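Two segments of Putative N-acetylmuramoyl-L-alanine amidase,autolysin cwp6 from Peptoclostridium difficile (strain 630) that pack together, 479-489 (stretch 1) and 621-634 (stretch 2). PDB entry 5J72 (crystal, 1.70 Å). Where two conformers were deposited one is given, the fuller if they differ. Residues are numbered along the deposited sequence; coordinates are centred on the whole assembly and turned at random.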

ATOM      1  N   LYS A 479       1.419 -23.477  -5.575  1.00 25.34           N
ATOM      2  CA  LYS A 479       1.669 -22.269  -4.787  1.00 23.68           C
ATOM      3  C   LYS A 479       3.186 -21.905  -4.783  1.00 25.38           C
ATOM      4  O   LYS A 479       3.547 -20.728  -4.705  1.00 26.57           O
ATOM      5  CB  LYS A 479       1.297 -22.496  -3.352  1.00 31.96           C
ATOM      6  CG  LYS A 479      -0.171 -22.873  -3.219  1.00 42.20           C
ATOM      7  CD  LYS A 479      -0.467 -23.284  -1.822  1.00 49.34           C
ATOM      8  CE  LYS A 479      -1.958 -23.460  -1.651  1.00 57.84           C
ATOM      9  NZ  LYS A 479      -2.260 -23.915  -0.279  1.00 60.40           N
ATOM     10  N   TYR A 480       4.049 -22.928  -4.832  1.00 25.00           N
ATOM     11  CA  TYR A 480       5.468 -22.622  -4.825  1.00 26.69           C
ATOM     12  C   TYR A 480       5.799 -22.052  -6.186  1.00 26.03           C
ATOM     13  O   TYR A 480       6.690 -21.183  -6.266  1.00 23.00           O
ATOM     14  CB  TYR A 480       6.276 -23.907  -4.607  1.00 27.76           C
ATOM     15  CG  TYR A 480       6.572 -24.125  -3.152  1.00 32.55           C
ATOM     16  CD1 TYR A 480       7.839 -23.864  -2.635  1.00 33.44           C
ATOM     17  CD2 TYR A 480       5.596 -24.617  -2.289  1.00 38.79           C
ATOM     18  CE1 TYR A 480       8.130 -24.087  -1.303  1.00 34.01           C
ATOM     19  CE2 TYR A 480       5.880 -24.846  -0.944  1.00 43.35           C
ATOM     20  CZ  TYR A 480       7.151 -24.582  -0.456  1.00 42.54           C
ATOM     21  OH  TYR A 480       7.475 -24.819   0.861  1.00 33.79           O
ATOM     22  N   THR A 481       5.099 -22.517  -7.260  1.00 20.55           N
ATOM     23  CA  THR A 481       5.498 -21.928  -8.551  1.00 23.76           C
ATOM     24  C   THR A 481       5.029 -20.501  -8.571  1.00 22.85           C
ATOM     25  O   THR A 481       5.739 -19.639  -9.125  1.00 20.59           O
ATOM     26  CB  THR A 481       4.903 -22.681  -9.785  1.00 25.32           C
ATOM     27  OG1 THR A 481       3.479 -22.630  -9.733  1.00 23.71           O
ATOM     28  CG2 THR A 481       5.327 -24.133  -9.829  1.00 22.10           C
ATOM     29  N   LEU A 482       3.822 -20.221  -8.038  1.00 19.43           N
ATOM     30  CA  LEU A 482       3.381 -18.813  -8.054  1.00 21.37           C
ATOM     31  C   LEU A 482       4.327 -17.877  -7.215  1.00 20.79           C
ATOM     32  O   LEU A 482       4.693 -16.798  -7.674  1.00 20.78           O
ATOM     33  CB  LEU A 482       1.919 -18.660  -7.526  1.00 20.47           C
ATOM     34  CG  LEU A 482       1.467 -17.191  -7.496  1.00 20.49           C
ATOM     35  CD1 LEU A 482       1.467 -16.604  -8.891  1.00 21.47           C
ATOM     36  CD2 LEU A 482       0.074 -17.152  -6.866  1.00 25.97           C
ATOM     37  N   ASN A 483       4.692 -18.288  -5.992  1.00 21.19           N
ATOM     38  CA  ASN A 483       5.586 -17.443  -5.157  1.00 23.36           C
ATOM     39  C   ASN A 483       6.984 -17.293  -5.846  1.00 24.40           C
ATOM     40  O   ASN A 483       7.549 -16.222  -5.807  1.00 20.87           O
ATOM     41  CB  ASN A 483       5.750 -18.061  -3.806  1.00 25.63           C
ATOM     42  CG  ASN A 483       4.433 -18.007  -3.055  1.00 31.46           C
ATOM     43  OD1 ASN A 483       3.669 -17.040  -3.261  1.00 30.11           O
ATOM     44  ND2 ASN A 483       4.058 -19.054  -2.287  1.00 33.69           N
ATOM     45  N   THR A 484       7.483 -18.372  -6.480  1.00 22.65           N
ATOM     46  CA  THR A 484       8.777 -18.275  -7.163  1.00 22.10           C
ATOM     47  C   THR A 484       8.650 -17.293  -8.344  1.00 19.72           C
ATOM     48  O   THR A 484       9.477 -16.390  -8.513  1.00 19.91           O
ATOM     49  CB  THR A 484       9.168 -19.672  -7.714  1.00 22.31           C
ATOM     50  OG1 THR A 484       9.277 -20.556  -6.627  1.00 21.12           O
ATOM     51  CG2 THR A 484      10.548 -19.607  -8.488  1.00 21.67           C
ATOM     52  N   ALA A 485       7.566 -17.449  -9.146  1.00 18.82           N
ATOM     53  CA  ALA A 485       7.366 -16.648 -10.332  1.00 16.89           C
ATOM     54  C   ALA A 485       7.165 -15.188 -10.015  1.00 17.08           C
ATOM     55  O   ALA A 485       7.614 -14.323 -10.810  1.00 18.42           O
ATOM     56  CB  ALA A 485       6.165 -17.177 -11.187  1.00 16.60           C
ATOM     57  N   LEU A 486       6.525 -14.869  -8.931  1.00 17.75           N
ATOM     58  CA  LEU A 486       6.319 -13.435  -8.588  1.00 17.55           C
ATOM     59  C   LEU A 486       7.725 -12.822  -8.335  1.00 16.48           C
ATOM     60  O   LEU A 486       7.975 -11.685  -8.733  1.00 19.61           O
ATOM     61  CB  LEU A 486       5.442 -13.315  -7.277  1.00 16.96           C
ATOM     62  CG  LEU A 486       3.922 -13.618  -7.657  1.00 18.93           C
ATOM     63  CD1 LEU A 486       3.107 -13.965  -6.343  1.00 22.07           C
ATOM     64  CD2 LEU A 486       3.270 -12.399  -8.399  1.00 20.06           C
ATOM     65  N   ALA A 487       8.575 -13.576  -7.660  1.00 17.90           N
ATOM     66  CA  ALA A 487       9.930 -13.042  -7.342  1.00 21.35           C
ATOM     67  C   ALA A 487      10.761 -12.887  -8.625  1.00 22.55           C
ATOM     68  O   ALA A 487      11.524 -11.930  -8.756  1.00 21.53           O
ATOM     69  CB  ALA A 487      10.600 -13.970  -6.354  1.00 19.84           C
ATOM     70  N   THR A 488      10.642 -13.838  -9.580  1.00 21.81           N
ATOM     71  CA  THR A 488      11.334 -13.686 -10.853  1.00 17.88           C
ATOM     72  C   THR A 488      10.844 -12.452 -11.583  1.00 22.13           C
ATOM     73  O   THR A 488      11.616 -11.686 -12.185  1.00 20.14           O
ATOM     74  CB  THR A 488      11.019 -14.927 -11.764  1.00 19.92           C
ATOM     75  OG1 THR A 488      11.462 -16.083 -11.073  1.00 18.38           O
ATOM     76  CG2 THR A 488      11.700 -14.796 -13.184  1.00 20.02           C
ATOM     77  N   THR A 489       9.499 -12.262 -11.593  1.00 19.21           N
ATOM     78  CA  THR A 489       8.950 -11.102 -12.281  1.00 20.57           C
ATOM     79  C   THR A 489       9.477  -9.804 -11.640  1.00 19.16           C
ATOM     80  O   THR A 489       9.853  -8.848 -12.339  1.00 20.17           O
ATOM     81  CB  THR A 489       7.363 -11.162 -12.184  1.00 19.19           C
ATOM     82  OG1 THR A 489       6.968 -12.330 -12.910  1.00 17.29           O
ATOM     83  CG2 THR A 489       6.695  -9.975 -12.850  1.00 18.38           C
ATOM     84  N   LYS A 621      13.712 -17.590   1.053  1.00 30.40           N
ATOM     85  CA  LYS A 621      14.428 -18.556   0.240  1.00 32.88           C
ATOM     86  C   LYS A 621      13.715 -18.801  -1.095  1.00 33.39           C
ATOM     87  O   LYS A 621      14.371 -18.925  -2.134  1.00 28.40           O
ATOM     88  CB  LYS A 621      14.546 -19.859   1.019  1.00 36.53           C
ATOM     89  CG  LYS A 621      15.554 -19.715   2.167  1.00 37.91           C
ATOM     90  CD  LYS A 621      15.524 -20.962   3.011  1.00 41.67           C
ATOM     91  CE  LYS A 621      16.134 -20.747   4.386  1.00 48.82           C
ATOM     92  NZ  LYS A 621      16.455 -22.076   4.982  1.00 47.43           N
ATOM     93  N   VAL A 622      12.360 -18.863  -1.074  1.00 30.55           N
ATOM     94  CA  VAL A 622      11.635 -19.034  -2.334  1.00 27.65           C
ATOM     95  C   VAL A 622      11.846 -17.797  -3.175  1.00 26.05           C
ATOM     96  O   VAL A 622      11.992 -17.874  -4.390  1.00 24.17           O
ATOM     97  CB  VAL A 622      10.127 -19.294  -2.059  1.00 25.90           C
ATOM     98  CG1 VAL A 622       9.328 -19.226  -3.388  1.00 23.52           C
ATOM     99  CG2 VAL A 622       9.965 -20.646  -1.406  1.00 24.52           C
ATOM    100  N   LYS A 623      11.869 -16.616  -2.513  1.00 25.22           N
ATOM    101  CA  LYS A 623      12.101 -15.394  -3.266  1.00 29.61           C
ATOM    102  C   LYS A 623      13.548 -15.464  -3.912  1.00 24.55           C
ATOM    103  O   LYS A 623      13.729 -15.051  -5.042  1.00 24.75           O
ATOM    104  CB  LYS A 623      11.978 -14.190  -2.342  0.62 28.90           C
ATOM    105  CG  LYS A 623      12.244 -12.911  -3.119  0.62 37.86           C
ATOM    106  CD  LYS A 623      12.067 -11.658  -2.258  0.62 43.25           C
ATOM    107  CE  LYS A 623      11.812 -10.472  -3.181  0.62 51.19           C
ATOM    108  NZ  LYS A 623      10.517 -10.602  -3.940  0.62 45.81           N
ATOM    109  N   THR A 624      14.529 -16.026  -3.210  1.00 23.18           N
ATOM    110  CA  THR A 624      15.892 -16.123  -3.779  1.00 27.52           C
ATOM    111  C   THR A 624      15.873 -17.036  -5.020  1.00 25.31           C
ATOM    112  O   THR A 624      16.505 -16.741  -6.028  1.00 24.20           O
ATOM    113  CB  THR A 624      16.845 -16.674  -2.726  1.00 30.94           C
ATOM    114  OG1 THR A 624      16.884 -15.688  -1.694  1.00 32.30           O
ATOM    115  CG2 THR A 624      18.274 -16.903  -3.280  1.00 33.04           C
ATOM    116  N   MET A 625      15.121 -18.125  -4.945  1.00 24.91           N
ATOM    117  CA  MET A 625      14.994 -19.016  -6.103  1.00 24.46           C
ATOM    118  C   MET A 625      14.446 -18.243  -7.270  1.00 23.78           C
ATOM    119  O   MET A 625      14.992 -18.340  -8.378  1.00 21.42           O
ATOM    120  CB  MET A 625      14.066 -20.173  -5.755  1.00 24.85           C
ATOM    121  CG  MET A 625      13.762 -21.057  -6.990  1.00 26.06           C
ATOM    122  SD  MET A 625      15.241 -21.943  -7.638  1.00 25.77           S
ATOM    123  CE  MET A 625      15.532 -23.211  -6.295  1.00 22.63           C
ATOM    124  N   GLY A 626      13.356 -17.414  -7.071  1.00 18.40           N
ATOM    125  CA  GLY A 626      12.822 -16.676  -8.209  1.00 18.99           C
ATOM    126  C   GLY A 626      13.811 -15.632  -8.727  1.00 18.91           C
ATOM    127  O   GLY A 626      13.923 -15.406  -9.936  1.00 20.48           O
ATOM    128  N   THR A 627      14.478 -14.956  -7.803  1.00 19.58           N
ATOM    129  CA  THR A 627      15.444 -13.945  -8.221  1.00 20.41           C
ATOM    130  C   THR A 627      16.566 -14.580  -9.127  1.00 19.18           C
ATOM    131  O   THR A 627      16.895 -14.007 -10.173  1.00 23.56           O
ATOM    132  CB  THR A 627      16.154 -13.386  -6.975  1.00 23.87           C
ATOM    133  OG1 THR A 627      15.124 -12.761  -6.164  1.00 24.97           O
ATOM    134  CG2 THR A 627      17.288 -12.330  -7.407  1.00 23.70           C
ATOM    135  N   GLN A 628      17.127 -15.717  -8.712  1.00 23.05           N
ATOM    136  CA  GLN A 628      18.187 -16.365  -9.523  1.00 25.99           C
ATOM    137  C   GLN A 628      17.661 -16.716 -10.904  1.00 26.25           C
ATOM    138  O   GLN A 628      18.349 -16.547 -11.933  1.00 23.68           O
ATOM    139  CB  GLN A 628      18.703 -17.612  -8.810  1.00 26.47           C
ATOM    140  CG  GLN A 628      19.372 -17.346  -7.454  1.00 27.83           C
ATOM    141  CD  GLN A 628      20.431 -16.250  -7.580  1.00 34.93           C
ATOM    142  OE1 GLN A 628      20.266 -15.126  -7.082  1.00 28.95           O
ATOM    143  NE2 GLN A 628      21.538 -16.528  -8.313  1.00 27.29           N
ATOM    144  N   ILE A 629      16.401 -17.217 -10.960  1.00 21.29           N
ATOM    145  CA  ILE A 629      15.878 -17.498 -12.257  1.00 17.70           C
ATOM    146  C   ILE A 629      15.795 -16.215 -13.072  1.00 21.28           C
ATOM    147  O   ILE A 629      16.104 -16.225 -14.260  1.00 21.29           O
ATOM    148  CB  ILE A 629      14.474 -18.185 -12.124  1.00 19.29           C
ATOM    149  CG1 ILE A 629      14.656 -19.583 -11.476  1.00 18.39           C
ATOM    150  CG2 ILE A 629      13.810 -18.270 -13.516  1.00 21.13           C
ATOM    151  CD1 ILE A 629      13.254 -20.304 -11.092  1.00 21.50           C
ATOM    152  N   GLY A 630      15.373 -15.077 -12.416  1.00 20.52           N
ATOM    153  CA  GLY A 630      15.271 -13.827 -13.152  1.00 20.07           C
ATOM    154  C   GLY A 630      16.671 -13.388 -13.629  1.00 20.51           C
ATOM    155  O   GLY A 630      16.797 -12.843 -14.737  1.00 19.96           O
ATOM    156  N   ILE A 631      17.675 -13.607 -12.812  1.00 20.69           N
ATOM    157  CA  ILE A 631      19.051 -13.171 -13.226  1.00 23.86           C
ATOM    158  C   ILE A 631      19.466 -14.011 -14.464  1.00 23.56           C
ATOM    159  O   ILE A 631      19.996 -13.455 -15.436  1.00 26.19           O
ATOM    160  CB  ILE A 631      20.067 -13.358 -12.075  1.00 24.89           C
ATOM    161  CG1 ILE A 631      19.789 -12.329 -10.920  1.00 23.08           C
ATOM    162  CG2 ILE A 631      21.558 -13.091 -12.641  1.00 24.76           C
ATOM    163  CD1 ILE A 631      20.464 -12.758  -9.595  1.00 23.37           C
ATOM    164  N   GLY A 632      19.214 -15.330 -14.416  1.00 24.27           N
ATOM    165  CA  GLY A 632      19.532 -16.188 -15.563  1.00 22.45           C
ATOM    166  C   GLY A 632      18.801 -15.734 -16.799  1.00 25.10           C
ATOM    167  O   GLY A 632      19.328 -15.777 -17.900  1.00 24.92           O
ATOM    168  N   ILE A 633      17.517 -15.310 -16.663  1.00 22.21           N
ATOM    169  CA  ILE A 633      16.775 -14.826 -17.818  1.00 20.60           C
ATOM    170  C   ILE A 633      17.399 -13.507 -18.359  1.00 21.60           C
ATOM    171  O   ILE A 633      17.527 -13.335 -19.587  1.00 26.36           O
ATOM    172  CB  ILE A 633      15.267 -14.577 -17.458  1.00 18.41           C
ATOM    173  CG1 ILE A 633      14.601 -15.985 -17.192  1.00 21.46           C
ATOM    174  CG2 ILE A 633      14.514 -13.782 -18.600  1.00 19.49           C
ATOM    175  CD1 ILE A 633      13.136 -15.833 -16.568  1.00 20.76           C
ATOM    176  N   GLU A 634      17.714 -12.586 -17.453  1.00 24.44           N
ATOM    177  CA  GLU A 634      18.328 -11.304 -17.841  1.00 26.59           C
ATOM    178  C   GLU A 634      19.683 -11.613 -18.589  1.00 28.21           C
ATOM    179  O   GLU A 634      19.964 -10.968 -19.617  1.00 31.00           O
ATOM    180  CB  GLU A 634      18.591 -10.487 -16.585  1.00 29.78           C
ATOM    181  CG  GLU A 634      19.433  -9.254 -16.885  1.00 32.26           C
ATOM    182  CD  GLU A 634      19.828  -8.520 -15.600  1.00 29.64           C
ATOM    183  OE1 GLU A 634      20.199  -9.172 -14.607  1.00 31.01           O
ATOM    184  OE2 GLU A 634      19.743  -7.277 -15.620  1.00 35.75           O
TER
HETATM  185  O   HOH W   1      12.947 -10.911  -6.818  1.00 27.58           O

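Both stretches are helical throughout, and they cross at -49° with their axes only 6.9 Å apart at closest approach. So tight a crossing brings the two backbones almost into touch: the CA atoms of Thr488 and Gly626 lie 4.3 Å from each other. Glycine suits this position because it has no side chain. An ideal CB on Gly626 would point toward the first helix and fall 2.2 Å from Thr484 O and 2.7 Å from Ala487 CB, both clashes. Gly630, one turn on, repeats the theme more gently, since an ideal CB there would be a tight 3.2 Å from Thr488 O.

With the backbones this close, polar backbone atoms take part in the contact directly. The one direct hydrogen bond between the helices runs from Thr488 OG1 to Gly626 O, at 2.8 Å. That carbonyl also accepts the helical bond from Gly630 N at 2.9 Å, so the threonine hydroxyl adds a second donor without unravelling the helix. Two CA-H...O contacts accompany it: Gly626 CA lies 3.4 Å from Thr484 O, and Thr488 CA lies 3.2 Å from Gly626 O. Such contacts are individually weak, but here they run in both directions across the crossing.

Packing of side chains follows a knobs-into-holes pattern. Thr484 sits among Val622, Met625, Gly626 and Ile629, and Thr488, one turn later, among Gly626, Ile629, Gly630 and Ile633. Threonine serves well in both holes because it is compact and two-faced. The Thr484 hydroxyl is satisfied within its own helix, OG1 donating to Tyr480 O at 2.7 Å, while its methyl CG2 reaches Ile629 CD1 at 3.8 Å. In Thr488 the methyl CG2 rests 3.7 Å from Gly630 CA and 3.8 Å from Ile633 CD1. Ala487 points toward the second helix, and its small CB fits 3.6 Å from Lys623 O and 4.0 Å from Gly626 CA.

Toward the start of both stretches, larger groups fill the contact. Val622 directs its branches at the first helix: CG2 meets Tyr480 CE1 at 3.9 Å, and CG1 lies 3.8 Å from Asn483 CB. The CB of Lys623 points away, yet its aliphatic CG comes within 3.8 Å of Ala487 CB.

A water completes the polar links, donating to Ala487 O at 2.6 Å and to Thr627 OG1 at 2.9 Å. The Thr627 hydroxyl can accept this bond while its OG1 donates to Lys623 O, 2.9 Å away in the same helix.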